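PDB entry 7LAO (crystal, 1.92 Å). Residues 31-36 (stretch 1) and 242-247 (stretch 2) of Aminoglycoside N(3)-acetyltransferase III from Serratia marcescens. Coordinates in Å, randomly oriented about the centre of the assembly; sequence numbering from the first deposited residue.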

# COMPACT_ATOMS: atom_id res chain seq x y z
N LYS A 31 -9.76 -0.42 -14.14
CA LYS A 31 -11.02 -0.46 -14.87
C LYS A 31 -11.77 0.84 -14.70
O LYS A 31 -12.36 1.36 -15.66
N ALA A 32 -11.78 1.39 -13.47
CA ALA A 32 -12.38 2.71 -13.26
C ALA A 32 -11.65 3.76 -14.11
O ALA A 32 -12.29 4.64 -14.70
N VAL A 33 -10.32 3.69 -14.15
CA VAL A 33 -9.57 4.64 -14.97
C VAL A 33 -9.98 4.52 -16.45
O VAL A 33 -10.05 5.53 -17.17
N GLY A 34 -10.28 3.31 -16.90
CA GLY A 34 -10.81 3.09 -18.24
C GLY A 34 -9.68 2.97 -19.24
O GLY A 34 -8.48 3.08 -18.89
N PRO A 35 -10.04 2.75 -20.50
CA PRO A 35 -9.02 2.45 -21.52
C PRO A 35 -8.06 3.61 -21.70
O PRO A 35 -8.44 4.78 -21.75
N VAL A 36 -6.79 3.27 -21.71
CA VAL A 36 -5.68 4.18 -21.96
C VAL A 36 -4.86 3.55 -23.08
O VAL A 36 -4.68 2.33 -23.09
N ILE A 242 -11.21 13.83 -11.57
CA ILE A 242 -11.26 12.65 -12.41
C ILE A 242 -9.89 12.42 -13.01
O ILE A 242 -9.27 13.37 -13.48
N VAL A 243 -9.46 11.17 -13.09
CA VAL A 243 -8.25 10.81 -13.82
C VAL A 243 -8.63 9.71 -14.78
O VAL A 243 -9.00 8.62 -14.34
N GLY A 244 -8.56 9.99 -16.08
CA GLY A 244 -9.08 9.02 -17.02
C GLY A 244 -10.59 9.09 -16.92
O GLY A 244 -11.16 10.16 -17.16
N ARG A 245 -11.26 8.02 -16.50
CA ARG A 245 -12.67 8.09 -16.14
C ARG A 245 -12.90 7.74 -14.67
O ARG A 245 -14.02 7.41 -14.29
N ALA A 246 -11.84 7.78 -13.82
CA ALA A 246 -12.00 7.31 -12.44
C ALA A 246 -12.11 8.48 -11.48
O ALA A 246 -11.20 9.33 -11.48
N PRO A 247 -13.14 8.53 -10.62
CA PRO A 247 -13.11 9.45 -9.47
C PRO A 247 -11.86 9.21 -8.63
O PRO A 247 -11.53 8.07 -8.28

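The C-terminal end of a helix docks against a tight β-turn in a small, backbone-led contact, fastened by one direct hydrogen bond and one bridging water and filled by a few short apolar side chains. The two stretches lie at least 210 residues apart in sequence wherever they touch, and together they bury 294 Å². Stretch 1 carries the last residues of the helix, 31-33, and then leaves helical geometry at G34; stretch 2 is a hairpin whose strands are joined by a type II' turn from V243 to A246.

A246 is the side chain that points into the contact. Its CA-to-CB bond is directed toward the helix end, and its methyl meets two neighbours there: A246 CB lies 3.7 Å from A32 CB and 3.7 Å from V33 CG2. The backbone is close as well, with V33 N 3.5 Å from A246 CB and the CA atoms of V33 and A246 4.4 Å apart. A32 presents its CB sideways, whereas V33, a t rotamer with chi1 of 169°, has its CA-to-CB bond pointing away from the turn; even so, its CG2 reaches the A246 methyl. V243, also t, is turned sideways; its closest side-chain approach is V243 CG1 to V33 CG1 at 5.4 Å, so that its part in the contact is mainly through the backbone: V243 O is 4.1 Å from V33 CA.

The direct polar link forms where the helix runs out. V33 O accepts a hydrogen bond from R245 N, 2.8 Å away, with an N-H...O angle of 154°. The preceding carbonyl does not repeat this arrangement: A32 O is 3.3 Å from A246 N, but the angle is poor, and A246 N instead bonds to V243 O at 3.0 Å within the turn. Close approach of the chains also leaves little room at G244, where an ideal CB would fall 2.6 Å from V33 O. Its positive phi by itself favours glycine. G34 likewise has positive phi, and a CB there would clash with P35 CD at 2.9 Å and sit a tight 3.3 Å from R245 CD.

R245 starts sideways from the turn, with chi1 m and both chi2 and chi3 t, and this extended chain carries the guanidinium alongside P35. R245 NH1 approaches P35 CG to 4.0 Å, an oblique contact with the proline ring, which is itself puckered C-gamma endo. Water 1 ties this region together. It lies 2.7 Å from V33 O and 2.7 Å from P35 O, and could donate to either, but it has more acceptors in reach than protons, so both bonds need not be made at once; it also accepts a weak hydrogen bond from R245 NH1 at 3.0 Å. V33 O thus takes the turn amide and lies within reach of the water. Both NH1 and NH2 of R245 are hydrogen-bonded elsewhere in the structure.

K31, t at chi1, points away and takes no part.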

# COMPACT_ATOMS: atom_id res chain seq x y z
CB LYS A 31 -11.87 -1.65 -14.42
CG LYS A 31 -13.28 -1.70 -15.08
CD LYS A 31 -13.22 -2.08 -16.58
CE LYS A 31 -14.52 -2.79 -17.09
NZ LYS A 31 -14.64 -2.78 -18.57
CB ALA A 32 -12.32 3.09 -11.76
CB VAL A 33 -8.06 4.42 -14.76
CG1 VAL A 33 -7.26 5.19 -15.80
CG2 VAL A 33 -7.69 4.86 -13.35
CB PRO A 35 -9.86 2.17 -22.80
CG PRO A 35 -11.19 2.75 -22.52
CD PRO A 35 -11.41 2.67 -21.04
CB VAL A 36 -4.80 4.39 -20.72
CG1 VAL A 36 -3.76 5.46 -21.00
CG2 VAL A 36 -5.66 4.80 -19.52
CB ILE A 242 -12.31 12.79 -13.54
CG1 ILE A 242 -13.71 12.98 -12.95
CG2 ILE A 242 -12.25 11.57 -14.47
CD1 ILE A 242 -14.12 11.78 -12.14
CB VAL A 243 -7.11 10.37 -12.87
CG1 VAL A 243 -5.89 10.04 -13.73
CG2 VAL A 243 -6.84 11.48 -11.83
CB ARG A 245 -13.49 7.19 -17.06
CG ARG A 245 -13.39 7.67 -18.47
CD ARG A 245 -13.89 6.65 -19.51
NE ARG A 245 -14.04 7.32 -20.79
CZ ARG A 245 -13.17 7.29 -21.81
NH1 ARG A 245 -12.05 6.60 -21.73
NH2 ARG A 245 -13.46 7.95 -22.93
CB ALA A 246 -10.82 6.43 -12.01
CB PRO A 247 -14.36 9.09 -8.67
CG PRO A 247 -14.75 7.72 -9.15
CD PRO A 247 -14.35 7.68 -10.61
O HOH W 1 -9.78 6.10 -19.82